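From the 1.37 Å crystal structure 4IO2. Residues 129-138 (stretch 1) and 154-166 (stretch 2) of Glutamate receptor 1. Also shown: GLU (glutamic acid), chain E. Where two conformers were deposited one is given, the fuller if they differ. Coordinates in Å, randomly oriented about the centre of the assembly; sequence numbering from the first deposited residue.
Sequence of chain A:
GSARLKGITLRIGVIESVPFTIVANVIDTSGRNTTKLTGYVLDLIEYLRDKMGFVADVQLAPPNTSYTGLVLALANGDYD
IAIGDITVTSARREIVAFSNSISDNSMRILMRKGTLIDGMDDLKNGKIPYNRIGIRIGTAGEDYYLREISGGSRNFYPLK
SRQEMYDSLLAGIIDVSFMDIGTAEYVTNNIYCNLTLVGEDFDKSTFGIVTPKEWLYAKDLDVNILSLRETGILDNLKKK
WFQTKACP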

# COMPACT_ATOMS: atom_id res chain seq x y z
N PRO A 129 -29.00 -15.27 6.23
CA PRO A 129 -28.51 -16.05 7.38
C PRO A 129 -27.01 -16.25 7.26
O PRO A 129 -26.51 -16.23 6.14
CB PRO A 129 -29.22 -17.40 7.22
CG PRO A 129 -30.37 -17.15 6.26
CD PRO A 129 -29.90 -16.05 5.36
N TYR A 130 -26.32 -16.45 8.37
CA TYR A 130 -24.87 -16.69 8.36
C TYR A 130 -24.47 -17.82 7.43
O TYR A 130 -23.45 -17.70 6.71
CB TYR A 130 -24.39 -17.02 9.75
CG TYR A 130 -24.62 -15.93 10.78
CD1 TYR A 130 -24.05 -14.68 10.64
CD2 TYR A 130 -25.45 -16.16 11.87
CE1 TYR A 130 -24.24 -13.69 11.58
CE2 TYR A 130 -25.65 -15.17 12.84
CZ TYR A 130 -25.05 -13.93 12.67
OH TYR A 130 -25.22 -12.92 13.59
N ASN A 131 -25.23 -18.92 7.42
CA ASN A 131 -24.89 -20.05 6.57
C ASN A 131 -25.15 -19.86 5.06
O ASN A 131 -24.92 -20.79 4.24
CB ASN A 131 -25.59 -21.28 6.97
CG ASN A 131 -24.89 -22.52 6.48
OD1 ASN A 131 -23.69 -22.64 6.58
ND2 ASN A 131 -25.65 -23.46 6.05
N ARG A 132 -25.68 -18.69 4.69
CA ARG A 132 -25.72 -18.36 3.27
C ARG A 132 -24.62 -17.40 2.83
O ARG A 132 -24.60 -16.96 1.67
CB ARG A 132 -27.11 -17.89 2.90
CG ARG A 132 -28.13 -19.06 3.11
CD ARG A 132 -29.48 -18.97 2.41
NE ARG A 132 -29.32 -18.84 0.96
CZ ARG A 132 -29.23 -19.83 0.07
NH1 ARG A 132 -29.31 -21.09 0.40
NH2 ARG A 132 -29.02 -19.52 -1.20
N ILE A 133 -23.72 -17.11 3.77
CA ILE A 133 -22.47 -16.44 3.42
C ILE A 133 -21.32 -17.47 3.31
O ILE A 133 -20.93 -18.04 4.31
CB ILE A 133 -22.17 -15.36 4.48
CG1 ILE A 133 -23.37 -14.40 4.65
CG2 ILE A 133 -20.87 -14.61 4.12
CD1 ILE A 133 -23.25 -13.55 5.87
N GLY A 134 -20.80 -17.74 2.10
CA GLY A 134 -19.70 -18.69 1.93
C GLY A 134 -18.35 -18.00 2.09
O GLY A 134 -18.16 -16.89 1.62
N ILE A 135 -17.46 -18.64 2.84
CA ILE A 135 -16.13 -18.11 3.06
C ILE A 135 -15.08 -19.19 2.82
O ILE A 135 -15.15 -20.26 3.38
CB ILE A 135 -15.99 -17.53 4.49
CG1 ILE A 135 -16.93 -16.33 4.75
CG2 ILE A 135 -14.50 -17.17 4.78
CD1 ILE A 135 -16.59 -15.05 4.10
N ARG A 136 -14.09 -18.89 1.98
CA ARG A 136 -12.94 -19.78 1.79
C ARG A 136 -12.02 -19.80 3.01
O ARG A 136 -11.44 -18.78 3.43
CB ARG A 136 -12.16 -19.38 0.54
CG ARG A 136 -12.90 -19.65 -0.75
CD ARG A 136 -12.20 -18.99 -1.93
NE ARG A 136 -12.40 -17.53 -1.87
CZ ARG A 136 -11.60 -16.61 -2.35
NH1 ARG A 136 -10.41 -16.96 -2.87
NH2 ARG A 136 -11.96 -15.34 -2.31
N ILE A 137 -11.92 -20.97 3.61
CA ILE A 137 -11.07 -21.17 4.76
C ILE A 137 -9.62 -20.77 4.45
O ILE A 137 -9.10 -21.03 3.37
CB ILE A 137 -11.18 -22.66 5.19
CG1 ILE A 137 -12.60 -23.03 5.68
CG2 ILE A 137 -10.11 -23.00 6.18
CD1 ILE A 137 -13.01 -22.37 6.92
N GLY A 138 -8.96 -20.13 5.40
CA GLY A 138 -7.54 -19.79 5.26
C GLY A 138 -7.26 -18.59 4.39
O GLY A 138 -6.14 -18.36 3.98
N ARG A 154 -17.75 -19.29 14.19
CA ARG A 154 -17.39 -19.91 12.93
C ARG A 154 -18.61 -20.53 12.22
O ARG A 154 -18.71 -21.76 12.08
CB ARG A 154 -16.30 -20.93 13.17
CG ARG A 154 -15.05 -20.29 13.83
CD ARG A 154 -13.96 -21.32 14.12
NE ARG A 154 -12.89 -20.75 14.92
CZ ARG A 154 -11.86 -20.11 14.40
NH1 ARG A 154 -11.76 -20.01 13.09
NH2 ARG A 154 -10.91 -19.59 15.19
N ASN A 155 -19.50 -19.65 11.78
CA ASN A 155 -20.84 -20.03 11.35
C ASN A 155 -21.13 -19.61 9.90
O ASN A 155 -22.27 -19.61 9.45
CB ASN A 155 -21.90 -19.49 12.29
CG ASN A 155 -21.90 -17.99 12.38
OD1 ASN A 155 -21.24 -17.30 11.59
ND2 ASN A 155 -22.62 -17.45 13.34
N PHE A 156 -20.10 -19.23 9.15
CA PHE A 156 -20.23 -19.09 7.70
C PHE A 156 -20.35 -20.47 7.06
O PHE A 156 -20.07 -21.43 7.70
CB PHE A 156 -19.04 -18.36 7.13
CG PHE A 156 -17.71 -18.96 7.50
CD1 PHE A 156 -17.18 -19.98 6.75
CD2 PHE A 156 -16.99 -18.45 8.53
CE1 PHE A 156 -15.89 -20.47 7.04
CE2 PHE A 156 -15.73 -18.96 8.85
CZ PHE A 156 -15.21 -19.98 8.14
N TYR A 157 -20.74 -20.54 5.77
CA TYR A 157 -20.65 -21.78 4.98
C TYR A 157 -19.20 -21.97 4.49
O TYR A 157 -18.69 -21.11 3.78
CB TYR A 157 -21.58 -21.70 3.75
CG TYR A 157 -21.67 -22.99 2.97
CD1 TYR A 157 -20.81 -23.25 1.93
CD2 TYR A 157 -22.67 -23.91 3.24
CE1 TYR A 157 -20.88 -24.42 1.22
CE2 TYR A 157 -22.74 -25.10 2.53
CZ TYR A 157 -21.87 -25.33 1.51
OH TYR A 157 -21.98 -26.50 0.79
N PRO A 158 -18.56 -23.09 4.87
CA PRO A 158 -17.10 -23.21 4.59
C PRO A 158 -16.81 -23.61 3.13
O PRO A 158 -17.49 -24.49 2.59
CB PRO A 158 -16.65 -24.29 5.55
CG PRO A 158 -17.96 -25.18 5.71
CD PRO A 158 -19.10 -24.20 5.70
N LEU A 159 -15.83 -22.98 2.50
CA LEU A 159 -15.44 -23.30 1.11
C LEU A 159 -13.96 -23.68 1.07
O LEU A 159 -13.13 -23.03 1.71
CB LEU A 159 -15.69 -22.12 0.20
CG LEU A 159 -17.14 -21.58 0.18
CD1 LEU A 159 -17.15 -20.13 -0.38
CD2 LEU A 159 -18.05 -22.55 -0.56
N LYS A 160 -13.66 -24.72 0.30
CA LYS A 160 -12.29 -25.23 0.20
C LYS A 160 -11.48 -24.64 -0.96
O LYS A 160 -10.27 -24.85 -1.05
CB LYS A 160 -12.32 -26.75 0.04
CG LYS A 160 -12.95 -27.47 1.21
CD LYS A 160 -12.93 -28.99 1.03
CE LYS A 160 -13.45 -29.70 2.29
NZ LYS A 160 -13.32 -31.17 2.22
N SER A 161 -12.14 -23.91 -1.85
CA SER A 161 -11.48 -23.45 -3.08
C SER A 161 -12.32 -22.42 -3.80
O SER A 161 -13.49 -22.26 -3.46
CB SER A 161 -11.30 -24.61 -4.05
OG SER A 161 -12.58 -25.06 -4.49
N ARG A 162 -11.71 -21.69 -4.73
CA ARG A 162 -12.48 -20.83 -5.60
C ARG A 162 -13.56 -21.59 -6.37
O ARG A 162 -14.69 -21.14 -6.48
CB ARG A 162 -11.56 -20.07 -6.55
CG ARG A 162 -10.71 -19.04 -5.84
CD ARG A 162 -9.91 -18.22 -6.83
NE ARG A 162 -9.02 -17.27 -6.16
CZ ARG A 162 -7.78 -17.50 -5.74
NH1 ARG A 162 -7.17 -18.65 -5.96
NH2 ARG A 162 -7.15 -16.53 -5.11
N GLN A 163 -13.20 -22.75 -6.88
CA GLN A 163 -14.17 -23.54 -7.62
C GLN A 163 -15.40 -23.86 -6.77
O GLN A 163 -16.52 -23.76 -7.27
CB GLN A 163 -13.55 -24.82 -8.17
CG GLN A 163 -14.44 -25.51 -9.20
CD GLN A 163 -14.58 -24.70 -10.47
OE1 GLN A 163 -13.59 -24.33 -11.11
NE2 GLN A 163 -15.82 -24.41 -10.85
N GLU A 164 -15.23 -24.22 -5.50
CA GLU A 164 -16.38 -24.48 -4.65
C GLU A 164 -17.19 -23.18 -4.44
O GLU A 164 -18.42 -23.23 -4.36
CB GLU A 164 -15.96 -25.12 -3.31
CG GLU A 164 -16.97 -26.12 -2.79
CD GLU A 164 -16.77 -26.59 -1.36
OE1 GLU A 164 -15.69 -26.36 -0.79
OE2 GLU A 164 -17.70 -27.24 -0.81
N MET A 165 -16.50 -22.04 -4.33
CA MET A 165 -17.20 -20.77 -4.20
C MET A 165 -18.10 -20.57 -5.43
O MET A 165 -19.28 -20.28 -5.29
CB MET A 165 -16.22 -19.62 -4.00
CG MET A 165 -16.79 -18.26 -3.79
SD MET A 165 -15.48 -17.08 -3.45
CE MET A 165 -14.52 -17.09 -4.99
N TYR A 166 -17.53 -20.66 -6.64
CA TYR A 166 -18.31 -20.39 -7.85
C TYR A 166 -19.49 -21.37 -7.95
O TYR A 166 -20.64 -20.97 -8.18
CB TYR A 166 -17.44 -20.50 -9.12
CG TYR A 166 -16.17 -19.68 -9.12
CD1 TYR A 166 -16.15 -18.37 -8.66
CD2 TYR A 166 -14.98 -20.23 -9.54
CE1 TYR A 166 -14.99 -17.63 -8.68
CE2 TYR A 166 -13.81 -19.49 -9.56
CZ TYR A 166 -13.81 -18.20 -9.11
OH TYR A 166 -12.64 -17.48 -9.10
N GLU E . -5.44 -12.67 -0.91
CA GLU E . -6.18 -13.65 -0.11
C GLU E . -5.32 -14.14 1.05
O GLU E . -4.09 -13.89 1.05
CB GLU E . -6.65 -14.85 -0.93
CG GLU E . -7.53 -14.54 -2.15
CD GLU E . -8.94 -14.04 -1.84
OE1 GLU E . -9.32 -14.05 -0.67
OE2 GLU E . -9.68 -13.71 -2.80
OXT GLU E . -5.88 -14.76 1.99
O HOH W 1 -22.25 -23.14 8.68
O HOH W 2 -10.26 -22.66 1.49

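Adjacent parallel strands are commonly joined by a ladder in which one strand bonds through alternate residues while its neighbour presents the residues between, and these two stretches of Glutamate receptor 1 illustrate how side chains build on that pattern. Before the ladder begins, Tyr-130 lies in a short 3-10 segment and points toward stretch 2, its CB 3.4 Å from Asn-155 O. Asn-131 adds a solvent link: one water donates to both Asn-131 OD1 (2.6 Å) and Phe-156 O (2.9 Å).

The ladder opens at Ile-133, whose O accepts from Tyr-157 N at 2.9 Å. Gly-134 pairs with Tyr-157 without a conventional hydrogen bond of its own across the gap; instead its CA makes a CH···O contact of 3.2 Å with Tyr-157 O. The lack of a side chain matters here, because an ideal CB would lie 2.9 Å from Leu-159 CD1, a clash.

Ile-135 uses both backbone polar atoms: its N donates to Tyr-157 O and its O accepts from Leu-159 N, each at 2.9 Å. Its CB sits over one face of the Phe-156 ring, 3.9 Å from the centroid, a CH-pi contact.

Arg-136 shares a face of the sheet with Leu-159, and its CA approaches Leu-159 O at 3.3 Å. The side chain runs on past the strand to the helix, where NE lies 3.5 Å from Met-165 SD and Met-165 CE covers one face of the guanidinium. NH2 donates to OE2 of the bound glutamate at 2.8 Å, near the guanidinium plane. The like-charged Arg-162 is close, with its NE 3.6 Å from Arg-136 NH1.

Ile-137 closes the ladder: its N donates to Leu-159 O at 3.1 Å, while its CD1 meets the Phe-156 ring edge, 3.5 Å from CE1.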